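Local coordinates for lantibiotic dehydratase (Microbispora corallina, PDB 5EHK), which dehydrates serine and threonine residues in the precursor peptide of the lantibiotic NAI-107, probably by tRNA-dependent glutamylation followed by elimination of glutamate, at residues G628-P633 with P801-T806; L608-V613 with L622-T627; D852-I857 with D930-I935; Y821-V826 with H866-F871. One frame throughout, in Å; residues are numbered along the deposited sequence.

How the contacts relate
The four contacts fall into two pairs, each built around one β sheet. Contacts 1 and 2 have centres about 7 Å apart and share a sheet: strand 620-624 of contact 2 lies beside strand 629-634 of contact 1, with a probable hydrogen bond of 2.8 Å between R629 O and H624 N. Contacts 3 and 4, centres about 12 Å apart, are joined likewise, since F855 O lies 2.8 Å from R870 N in the neighbouring strand. Contacts of different pairs have centres about 38 to 41 Å apart. Contact 2 belongs to the N-terminal dehydratase family region, probably glutamylating as in relatives; contacts 3 and 4 belong to the C-terminal region, probably the eliminating part.

Contact 1. Residues G628-P633 with P801-T806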
# COMPACT_ATOMS: atom_id res chain seq x y z
N GLY A 628 -19.09 -19.54 -28.00
CA GLY A 628 -19.58 -18.26 -27.54
C GLY A 628 -20.60 -18.35 -26.41
O GLY A 628 -21.59 -17.61 -26.37
N ARG A 629 -20.36 -19.26 -25.48
CA ARG A 629 -21.14 -19.35 -24.28
C ARG A 629 -20.24 -19.21 -23.04
O ARG A 629 -19.06 -19.55 -23.07
CB ARG A 629 -21.88 -20.68 -24.25
CG ARG A 629 -22.74 -20.94 -25.49
CD ARG A 629 -23.41 -22.32 -25.45
NE ARG A 629 -24.22 -22.55 -24.26
CZ ARG A 629 -24.61 -23.75 -23.83
NH1 ARG A 629 -24.25 -24.84 -24.49
NH2 ARG A 629 -25.34 -23.88 -22.73
N GLU A 630 -20.76 -18.65 -21.96
CA GLU A 630 -19.96 -18.61 -20.75
C GLU A 630 -19.87 -19.98 -20.10
O GLU A 630 -20.63 -20.89 -20.40
CB GLU A 630 -20.49 -17.55 -19.78
CG GLU A 630 -20.28 -16.14 -20.33
CD GLU A 630 -20.13 -15.08 -19.25
OE1 GLU A 630 -19.73 -15.42 -18.12
OE2 GLU A 630 -20.42 -13.89 -19.54
N VAL A 631 -18.90 -20.14 -19.24
CA VAL A 631 -18.75 -21.37 -18.50
C VAL A 631 -18.73 -20.91 -17.08
O VAL A 631 -18.15 -19.88 -16.77
CB VAL A 631 -17.46 -22.11 -18.88
CG1 VAL A 631 -17.20 -23.28 -17.92
CG2 VAL A 631 -17.53 -22.57 -20.33
N VAL A 632 -19.46 -21.62 -16.23
CA VAL A 632 -19.44 -21.35 -14.81
C VAL A 632 -18.90 -22.57 -14.09
O VAL A 632 -19.64 -23.49 -13.73
CB VAL A 632 -20.81 -20.96 -14.31
CG1 VAL A 632 -20.79 -20.74 -12.80
CG2 VAL A 632 -21.29 -19.73 -15.07
N PRO A 633 -17.59 -22.58 -13.86
CA PRO A 633 -16.99 -23.74 -13.20
C PRO A 633 -17.27 -23.75 -11.71
O PRO A 633 -17.41 -22.69 -11.09
CB PRO A 633 -15.49 -23.58 -13.45
CG PRO A 633 -15.30 -22.21 -13.94
CD PRO A 633 -16.59 -21.66 -14.42
N PRO A 801 -25.12 -13.13 -20.86
CA PRO A 801 -23.71 -13.43 -21.12
C PRO A 801 -23.02 -12.24 -21.69
O PRO A 801 -23.64 -11.30 -22.18
CB PRO A 801 -23.76 -14.53 -22.19
CG PRO A 801 -25.07 -14.38 -22.82
CD PRO A 801 -26.01 -13.93 -21.71
N HIS A 802 -21.70 -12.28 -21.64
CA HIS A 802 -20.90 -11.27 -22.27
C HIS A 802 -20.07 -12.00 -23.24
O HIS A 802 -19.01 -12.49 -22.89
CB HIS A 802 -19.95 -10.62 -21.27
CG HIS A 802 -18.97 -9.70 -21.91
ND1 HIS A 802 -17.69 -10.09 -22.24
CD2 HIS A 802 -19.08 -8.41 -22.32
CE1 HIS A 802 -17.05 -9.09 -22.80
NE2 HIS A 802 -17.87 -8.05 -22.86
N ILE A 803 -20.58 -12.13 -24.46
CA ILE A 803 -19.82 -12.87 -25.46
C ILE A 803 -19.37 -11.97 -26.60
O ILE A 803 -20.17 -11.48 -27.40
CB ILE A 803 -20.63 -14.05 -26.02
CG1 ILE A 803 -21.22 -14.88 -24.88
CG2 ILE A 803 -19.75 -14.88 -26.93
CD1 ILE A 803 -20.19 -15.43 -23.98
N ARG A 804 -18.06 -11.78 -26.68
CA ARG A 804 -17.45 -10.99 -27.74
C ARG A 804 -16.08 -11.60 -27.94
O ARG A 804 -15.13 -10.91 -28.29
CB ARG A 804 -17.36 -9.51 -27.33
CG ARG A 804 -18.73 -8.85 -27.33
CD ARG A 804 -18.80 -7.68 -26.40
NE ARG A 804 -20.18 -7.44 -26.02
CZ ARG A 804 -20.55 -6.48 -25.19
NH1 ARG A 804 -19.62 -5.66 -24.68
NH2 ARG A 804 -21.83 -6.32 -24.86
N ALA A 805 -16.01 -12.89 -27.65
CA ALA A 805 -14.81 -13.70 -27.79
C ALA A 805 -13.97 -13.30 -29.03
O ALA A 805 -14.52 -13.02 -30.10
CB ALA A 805 -15.20 -15.18 -27.82
N THR A 806 -12.64 -13.23 -28.87
CA THR A 806 -11.78 -12.72 -29.94
C THR A 806 -10.43 -13.45 -30.05
O THR A 806 -10.21 -14.56 -29.49
CB THR A 806 -11.62 -11.16 -29.82
OG1 THR A 806 -12.88 -10.60 -29.43
CG2 THR A 806 -11.20 -10.47 -31.14
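The loop P801-T806 runs past G628-E630 in the opposite sense, with CA atoms 5.8 Å apart at G628 and I803 and 6.4 Å apart at E630 and P801, but without β pairing. The one hydrogen bond across the contact is accepted by a side chain. E630 holds CG anti to its carbonyl carbon (chi1 -68°) and is extended beyond it, so that the carboxylate reaches the loop backbone, where OE2 accepts H802 N at 2.9 Å and an N-H...O angle of 154°. The lone pair used is the anti one, directed away from OE1. The same oxygen is in a salt bridge with R619, so a buried carboxylate is held by two partners, which should favour its charged form.

Strand 629-634 is an inner strand of a mixed seven-stranded sheet, antiparallel to 620-624 and parallel to 566-572; with both edges of the strand taken, the loop, which connects strands 785-792 and 819-824, runs beside its beginning rather than adding to the sheet. Here I803 supplies the apolar part. Its CG1 and CG2 branches straddle the carbonyl of G628, CG2 reaching 3.4 Å from G628 CA, where glycine presents only backbone at a positive phi of 69°. I803 CD1 then slides past E630 in the opposite direction and rests 3.7 Å from E630 CG, against the aliphatic stem below the carboxylate. R629 points away from the loop, its NH2 bonded to D564 O. H802 gives its backbone to E630 while its ring, with CG anti to the backbone N, turns away toward a weak bond with A419 O.

Contact 2. Residues L608-V613 with L622-T627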
# COMPACT_ATOMS: atom_id res chain seq x y z
N LEU A 608 -9.42 -27.58 -21.29
CA LEU A 608 -8.85 -26.32 -20.85
C LEU A 608 -8.47 -25.37 -22.00
O LEU A 608 -8.75 -24.17 -21.94
CB LEU A 608 -7.64 -26.63 -19.98
CG LEU A 608 -6.91 -25.50 -19.31
CD1 LEU A 608 -7.98 -24.67 -18.63
CD2 LEU A 608 -6.01 -26.13 -18.30
N ASP A 609 -7.85 -25.90 -23.06
CA ASP A 609 -7.37 -25.03 -24.13
C ASP A 609 -8.48 -24.46 -24.98
O ASP A 609 -8.21 -23.73 -25.92
CB ASP A 609 -6.30 -25.71 -25.01
CG ASP A 609 -6.81 -26.99 -25.72
OD1 ASP A 609 -8.04 -27.16 -25.94
OD2 ASP A 609 -5.94 -27.82 -26.07
N GLU A 610 -9.73 -24.80 -24.66
CA GLU A 610 -10.86 -24.23 -25.38
C GLU A 610 -11.44 -23.03 -24.64
O GLU A 610 -12.41 -22.42 -25.10
CB GLU A 610 -11.96 -25.26 -25.60
CG GLU A 610 -11.55 -26.47 -26.41
CD GLU A 610 -12.75 -27.38 -26.74
OE1 GLU A 610 -13.92 -27.00 -26.42
OE2 GLU A 610 -12.52 -28.48 -27.31
N LEU A 611 -10.84 -22.71 -23.50
CA LEU A 611 -11.38 -21.68 -22.63
C LEU A 611 -10.71 -20.30 -22.80
O LEU A 611 -9.52 -20.22 -23.03
CB LEU A 611 -11.31 -22.17 -21.18
CG LEU A 611 -12.15 -23.43 -20.94
CD1 LEU A 611 -12.13 -23.89 -19.48
CD2 LEU A 611 -13.58 -23.16 -21.42
N GLY A 612 -11.49 -19.24 -22.68
CA GLY A 612 -11.00 -17.88 -22.78
C GLY A 612 -11.55 -16.99 -21.67
O GLY A 612 -12.45 -17.38 -20.92
N VAL A 613 -10.97 -15.81 -21.51
CA VAL A 613 -11.43 -14.89 -20.48
C VAL A 613 -11.69 -13.52 -21.14
O VAL A 613 -10.85 -13.02 -21.89
CB VAL A 613 -10.40 -14.76 -19.34
CG1 VAL A 613 -10.99 -13.98 -18.17
CG2 VAL A 613 -9.93 -16.12 -18.86
N LEU A 622 -15.46 -16.34 -17.86
CA LEU A 622 -14.96 -17.50 -18.60
C LEU A 622 -15.82 -17.77 -19.83
O LEU A 622 -17.04 -17.73 -19.76
CB LEU A 622 -15.01 -18.71 -17.68
CG LEU A 622 -14.28 -19.92 -18.20
CD1 LEU A 622 -12.82 -19.55 -18.42
CD2 LEU A 622 -14.43 -20.94 -17.14
N VAL A 623 -15.18 -18.02 -20.97
CA VAL A 623 -15.90 -18.20 -22.22
C VAL A 623 -15.42 -19.44 -22.92
O VAL A 623 -14.22 -19.64 -23.05
CB VAL A 623 -15.73 -16.99 -23.16
CG1 VAL A 623 -16.38 -17.24 -24.49
CG2 VAL A 623 -16.34 -15.78 -22.54
N HIS A 624 -16.35 -20.29 -23.37
CA HIS A 624 -15.97 -21.42 -24.22
C HIS A 624 -15.88 -20.86 -25.61
O HIS A 624 -16.89 -20.54 -26.25
CB HIS A 624 -16.96 -22.57 -24.14
CG HIS A 624 -16.60 -23.74 -25.00
ND1 HIS A 624 -17.29 -24.06 -26.16
CD2 HIS A 624 -15.63 -24.68 -24.88
CE1 HIS A 624 -16.76 -25.13 -26.71
NE2 HIS A 624 -15.75 -25.53 -25.95
N LEU A 625 -14.63 -20.69 -26.05
CA LEU A 625 -14.32 -20.03 -27.32
C LEU A 625 -15.02 -20.63 -28.56
O LEU A 625 -15.59 -19.89 -29.35
CB LEU A 625 -12.80 -19.92 -27.52
CG LEU A 625 -12.14 -18.96 -26.55
CD1 LEU A 625 -10.63 -19.02 -26.60
CD2 LEU A 625 -12.65 -17.57 -26.83
N PRO A 626 -15.02 -21.97 -28.71
CA PRO A 626 -15.67 -22.49 -29.91
C PRO A 626 -17.14 -22.10 -30.07
O PRO A 626 -17.58 -22.02 -31.22
CB PRO A 626 -15.55 -24.01 -29.75
CG PRO A 626 -14.26 -24.17 -28.98
CD PRO A 626 -14.28 -23.04 -27.99
N THR A 627 -17.87 -21.86 -28.98
CA THR A 627 -19.33 -21.72 -29.07
C THR A 627 -19.89 -20.37 -28.64
O THR A 627 -21.05 -20.07 -28.91
CB THR A 627 -20.05 -22.82 -28.29
OG1 THR A 627 -19.73 -22.71 -26.89
CG2 THR A 627 -19.62 -24.21 -28.79
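E610 places CG anti to its carbonyl carbon and then extends, while H624 holds CG anti to its backbone N (chi1 179°); the two side chains consequently lie alongside each other, pointing the same way. Their tips meet where H624 NE2 donates to E610 OE1, modelled at 2.4 Å, a length not to be overread at this resolution. The oxygen lies close to the imidazole plane and is met nearly along its C-O axis, although the carboxylate plane is turned 48° from the ring. On the other side of the imidazole, ND1 is hydrogen-bonded to T627 OG1 at 2.9 Å. With both nitrogens engaged the rotation of the ring is fixed, and P626 CD stands 3.4 Å above its plane, over the centre. The adjacent carboxylate may favour a protonated imidazole.

This pair sits at the open end of a β hairpin formed by strands 611-615 and 620-624. Within these segments G612 and V623 form a hydrogen-bonded antiparallel pair, G612 N to V623 O and V623 N to G612 O both measuring 2.8 Å, flanked by the non-hydrogen-bonded pairs L611 with H624 and V613 with L622. L625 N meets E610 O at 3.0 Å, nearly along the C=O axis, and adds one more backbone bond beyond the paired residues, at the turn that follows H624. L625 leans over G612 on one face of the hairpin, its CD1 4.0 Å from G612 CA. On the opposite face L622 CD1 packs 4.1 Å from L611 CB, and L652 of helix 647-656 touches both leucines.

Contact 3. Residues D852-I857 with D930-I935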
# COMPACT_ATOMS: atom_id res chain seq x y z
N ASP A 852 8.03 10.69 -41.72
CA ASP A 852 6.82 11.06 -42.47
C ASP A 852 5.66 11.34 -41.54
O ASP A 852 4.67 11.99 -41.91
CB ASP A 852 6.47 9.99 -43.52
CG ASP A 852 5.69 8.80 -42.95
OD1 ASP A 852 4.83 8.26 -43.66
OD2 ASP A 852 5.93 8.37 -41.80
N ARG A 853 5.76 10.83 -40.32
CA ARG A 853 4.76 11.06 -39.31
C ARG A 853 5.44 11.23 -37.96
O ARG A 853 6.43 10.58 -37.66
CB ARG A 853 3.80 9.88 -39.26
CG ARG A 853 2.84 9.83 -40.41
CD ARG A 853 1.86 10.98 -40.33
NE ARG A 853 1.06 11.08 -41.56
CZ ARG A 853 0.72 12.22 -42.15
NH1 ARG A 853 1.09 13.38 -41.63
NH2 ARG A 853 -0.00 12.20 -43.26
N TRP A 854 4.88 12.11 -37.13
CA TRP A 854 5.36 12.25 -35.76
C TRP A 854 4.18 12.60 -34.89
O TRP A 854 3.19 13.13 -35.39
CB TRP A 854 6.44 13.34 -35.66
CG TRP A 854 5.83 14.70 -35.58
CD1 TRP A 854 5.47 15.49 -36.63
CD2 TRP A 854 5.50 15.43 -34.40
NE1 TRP A 854 4.94 16.66 -36.17
CE2 TRP A 854 4.95 16.65 -34.80
CE3 TRP A 854 5.61 15.17 -33.02
CZ2 TRP A 854 4.52 17.62 -33.91
CZ3 TRP A 854 5.18 16.11 -32.13
CH2 TRP A 854 4.64 17.33 -32.57
N PHE A 855 4.24 12.27 -33.61
CA PHE A 855 3.23 12.74 -32.67
C PHE A 855 3.74 12.66 -31.23
O PHE A 855 4.80 12.08 -30.98
CB PHE A 855 1.88 12.05 -32.88
CG PHE A 855 1.82 10.60 -32.43
CD1 PHE A 855 1.98 9.56 -33.33
CD2 PHE A 855 1.56 10.28 -31.09
CE1 PHE A 855 1.89 8.21 -32.91
CE2 PHE A 855 1.46 8.93 -30.67
CZ PHE A 855 1.63 7.90 -31.58
N PHE A 856 3.02 13.24 -30.28
CA PHE A 856 3.42 13.06 -28.91
C PHE A 856 2.19 12.82 -28.06
O PHE A 856 1.11 13.34 -28.35
CB PHE A 856 4.18 14.27 -28.38
CG PHE A 856 3.30 15.35 -27.83
CD1 PHE A 856 2.82 15.29 -26.52
CD2 PHE A 856 2.92 16.42 -28.62
CE1 PHE A 856 1.99 16.26 -26.04
CE2 PHE A 856 2.10 17.39 -28.13
CZ PHE A 856 1.64 17.32 -26.84
N ILE A 857 2.39 12.06 -26.98
CA ILE A 857 1.37 11.89 -25.96
C ILE A 857 2.00 12.07 -24.57
O ILE A 857 3.20 11.86 -24.37
CB ILE A 857 0.68 10.51 -26.03
CG1 ILE A 857 1.62 9.39 -25.61
CG2 ILE A 857 0.11 10.23 -27.41
CD1 ILE A 857 0.94 8.05 -25.48
N ASP A 930 -2.87 17.09 -34.56
CA ASP A 930 -3.34 17.47 -33.23
C ASP A 930 -2.17 17.77 -32.31
O ASP A 930 -2.27 18.62 -31.42
CB ASP A 930 -4.19 16.41 -32.59
CG ASP A 930 -4.90 16.91 -31.36
OD1 ASP A 930 -5.92 17.62 -31.50
OD2 ASP A 930 -4.41 16.62 -30.25
N SER A 931 -1.07 17.05 -32.52
CA SER A 931 0.15 17.28 -31.77
C SER A 931 0.69 18.65 -32.09
O SER A 931 1.14 19.38 -31.19
CB SER A 931 1.20 16.20 -32.04
OG SER A 931 0.93 15.05 -31.27
N ALA A 932 0.69 19.00 -33.36
CA ALA A 932 1.24 20.29 -33.77
C ALA A 932 0.39 21.45 -33.22
O ALA A 932 0.93 22.42 -32.68
CB ALA A 932 1.36 20.37 -35.29
N ALA A 933 -0.93 21.29 -33.32
CA ALA A 933 -1.92 22.21 -32.77
C ALA A 933 -1.68 22.46 -31.29
O ALA A 933 -1.67 23.60 -30.84
CB ALA A 933 -3.33 21.67 -33.01
N ALA A 934 -1.51 21.38 -30.52
CA ALA A 934 -1.31 21.51 -29.07
C ALA A 934 -0.06 22.34 -28.76
O ALA A 934 -0.07 23.21 -27.89
CB ALA A 934 -1.25 20.13 -28.40
N ILE A 935 1.03 22.05 -29.45
CA ILE A 935 2.24 22.85 -29.30
C ILE A 935 1.98 24.33 -29.63
O ILE A 935 2.42 25.22 -28.90
CB ILE A 935 3.37 22.29 -30.17
CG1 ILE A 935 3.76 20.92 -29.65
CG2 ILE A 935 4.55 23.22 -30.19
CD1 ILE A 935 4.92 20.34 -30.38
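A hydrogen bond from the strand backbone joins strand 853-857 to helix 930-935. S931, with OG anti to its carbonyl carbon, points its hydroxyl at the strand and receives F856 N at 2.9 Å, nearly straight at 167°. The same OG bonds to F927 O one helical turn back, so both the outward-facing N-H of the strand and the hydroxyl are satisfied in a buried setting.

Aromatic and apolar packing surrounds this bond. W854 and F856 both carry CG in the crowded position between backbone N and carbonyl carbon, which swings their rings toward the helix. S931 CB makes an off-centre CH-pi contact with the six-membered ring of W854, 4.1 Å from its centroid. I935 CD1 touches W854 CH2 at 3.7 Å, crossing the indole obliquely, while I935 CG1 lies 4.2 Å from F856 CE2. A934 CB meets the edge of the F856 ring at CZ, 4.3 Å away.

D930 forms salt bridges with R1084 and R1046, and R1084 also bonds F856 O, linking both segments. The strand and helix axes cross at 56°, helix 920-942 packing against 853-861, an outermost strand of the four-stranded antiparallel sheet of the C-terminal region.

Contact 4. Residues Y821-V826 with H866-F871; sequences YLRLRV and HLRVRF
The two inner strands of a four-stranded antiparallel sheet meet here: 819-824 and 864-872, flanked by 902-905 and 853-861. L822 with V869 and L824 with L867 are the hydrogen-bonded pairs; L824 N reaches L867 O at 2.8 Å with an N-H...O angle of 171°. Y821 with R870 and R823 with R868 are the non-hydrogen-bonded pairs between and beside them.

One face is apolar. L824 CD1 rests 3.8 Å from V869 CG2, and L822 CD1 approaches CE2 of F871 at 3.8 Å, in the plane of that ring and at its edge. Helices 828-837 and 875-895 pack on this side.

The other face gathers cationic groups. R823 and R868, both extended from CG to NE, run alongside each other and stack their guanidiniums with centres 4.5 Å apart and planes at 26°; like charges lie close together, which the salt bridge of R823 to E903 and the cation-pi contact of R868 with Y859 may ease. R825, bent at chi2, lays its guanidinium flat over H866, centres 3.8 Å apart, while its own charge is met by D861 and E903. H866 holds CG in the crowded position between backbone N and carbonyl carbon, and its NE2 accepts R868 NE at 3.0 Å while G864 O takes ND1, locking the ring. Y821, CG anti to its backbone N, crosses R870 at about a right angle, CD1 lying 3.5 Å from R870 CB; the tip of R870 goes on to E924.

The strand order 2-3-1-4, with helices after the first and third strands and packed on the leucine face, is the topology of a ferredoxin-like βαββαβ fold.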
# COMPACT_ATOMS: atom_id res chain seq x y z
N TYR A 821 10.29 5.26 -31.12
CA TYR A 821 9.41 5.67 -30.01
C TYR A 821 10.19 6.08 -28.76
O TYR A 821 10.74 5.23 -28.04
CB TYR A 821 8.43 4.55 -29.69
CG TYR A 821 7.14 4.97 -29.05
CD1 TYR A 821 6.57 6.22 -29.33
CD2 TYR A 821 6.40 4.07 -28.26
CE1 TYR A 821 5.32 6.59 -28.78
CE2 TYR A 821 5.15 4.43 -27.72
CZ TYR A 821 4.61 5.69 -27.99
OH TYR A 821 3.38 6.06 -27.44
N LEU A 822 10.24 7.38 -28.49
CA LEU A 822 11.02 7.93 -27.38
C LEU A 822 10.20 8.14 -26.13
O LEU A 822 9.09 8.65 -26.19
CB LEU A 822 11.57 9.28 -27.78
CG LEU A 822 12.67 9.24 -28.82
CD1 LEU A 822 12.74 10.60 -29.47
CD2 LEU A 822 13.95 8.93 -28.11
N ARG A 823 10.78 7.78 -24.98
CA ARG A 823 10.21 8.17 -23.69
C ARG A 823 11.03 9.23 -23.01
O ARG A 823 12.17 9.02 -22.64
CB ARG A 823 10.10 6.98 -22.78
CG ARG A 823 9.32 5.87 -23.39
CD ARG A 823 9.02 4.88 -22.29
NE ARG A 823 8.51 3.63 -22.83
CZ ARG A 823 8.96 2.45 -22.45
NH1 ARG A 823 9.95 2.39 -21.54
NH2 ARG A 823 8.45 1.35 -22.98
N LEU A 824 10.44 10.41 -22.86
CA LEU A 824 11.18 11.53 -22.33
C LEU A 824 10.71 11.82 -20.92
O LEU A 824 9.55 12.18 -20.69
CB LEU A 824 11.03 12.74 -23.25
CG LEU A 824 11.35 12.43 -24.72
CD1 LEU A 824 11.07 13.64 -25.62
CD2 LEU A 824 12.78 11.99 -24.85
N ARG A 825 11.61 11.60 -19.96
CA ARG A 825 11.27 11.73 -18.55
C ARG A 825 11.27 13.19 -18.14
O ARG A 825 12.16 13.65 -17.47
CB ARG A 825 12.20 10.89 -17.67
CG ARG A 825 12.22 9.40 -18.03
CD ARG A 825 11.02 8.66 -17.48
NE ARG A 825 10.70 7.44 -18.23
CZ ARG A 825 9.63 6.67 -17.97
NH1 ARG A 825 8.80 7.01 -16.98
NH2 ARG A 825 9.40 5.58 -18.70
N VAL A 826 10.27 13.90 -18.61
CA VAL A 826 10.06 15.29 -18.29
C VAL A 826 8.91 15.26 -17.31
O VAL A 826 7.82 14.87 -17.67
CB VAL A 826 9.63 16.08 -19.56
CG1 VAL A 826 9.35 17.54 -19.25
CG2 VAL A 826 10.69 15.96 -20.66
N HIS A 866 5.55 11.07 -18.02
CA HIS A 866 6.56 11.43 -19.01
C HIS A 866 5.91 11.78 -20.33
O HIS A 866 4.69 11.77 -20.44
CB HIS A 866 7.56 10.30 -19.13
CG HIS A 866 6.94 8.99 -19.47
ND1 HIS A 866 6.15 8.30 -18.58
CD2 HIS A 866 7.03 8.21 -20.58
CE1 HIS A 866 5.74 7.17 -19.14
NE2 HIS A 866 6.28 7.09 -20.35
N LEU A 867 6.71 12.16 -21.31
CA LEU A 867 6.20 12.40 -22.66
C LEU A 867 6.65 11.25 -23.52
O LEU A 867 7.72 10.70 -23.30
CB LEU A 867 6.73 13.71 -23.26
CG LEU A 867 6.33 14.95 -22.49
CD1 LEU A 867 7.05 16.14 -23.03
CD2 LEU A 867 4.84 15.11 -22.56
N ARG A 868 5.83 10.87 -24.47
CA ARG A 868 6.27 9.90 -25.46
C ARG A 868 6.18 10.56 -26.82
O ARG A 868 5.15 11.10 -27.18
CB ARG A 868 5.41 8.65 -25.40
CG ARG A 868 5.51 7.99 -24.07
CD ARG A 868 4.94 6.63 -24.10
NE ARG A 868 5.43 5.86 -22.96
CZ ARG A 868 5.01 4.65 -22.65
NH1 ARG A 868 4.07 4.07 -23.38
NH2 ARG A 868 5.53 4.03 -21.59
N VAL A 869 7.26 10.54 -27.56
CA VAL A 869 7.22 11.14 -28.88
C VAL A 869 7.44 10.05 -29.89
O VAL A 869 8.36 9.25 -29.74
CB VAL A 869 8.29 12.23 -29.02
CG1 VAL A 869 8.21 12.86 -30.40
CG2 VAL A 869 8.11 13.28 -27.92
N ARG A 870 6.60 10.00 -30.92
CA ARG A 870 6.80 8.97 -31.96
C ARG A 870 7.13 9.49 -33.35
O ARG A 870 6.47 10.38 -33.84
CB ARG A 870 5.59 8.06 -32.09
CG ARG A 870 6.04 6.85 -32.86
CD ARG A 870 4.95 5.96 -33.37
NE ARG A 870 3.92 6.61 -34.18
CZ ARG A 870 4.14 7.18 -35.36
NH1 ARG A 870 5.37 7.23 -35.86
NH2 ARG A 870 3.13 7.72 -36.02
N PHE A 871 8.13 8.91 -34.01
CA PHE A 871 8.43 9.26 -35.40
C PHE A 871 8.27 8.04 -36.27
O PHE A 871 8.57 6.92 -35.83
CB PHE A 871 9.86 9.76 -35.57
CG PHE A 871 10.21 10.93 -34.71
CD1 PHE A 871 10.12 12.22 -35.19
CD2 PHE A 871 10.68 10.73 -33.41
CE1 PHE A 871 10.46 13.30 -34.41
CE2 PHE A 871 11.02 11.80 -32.63
CZ PHE A 871 10.90 13.09 -33.13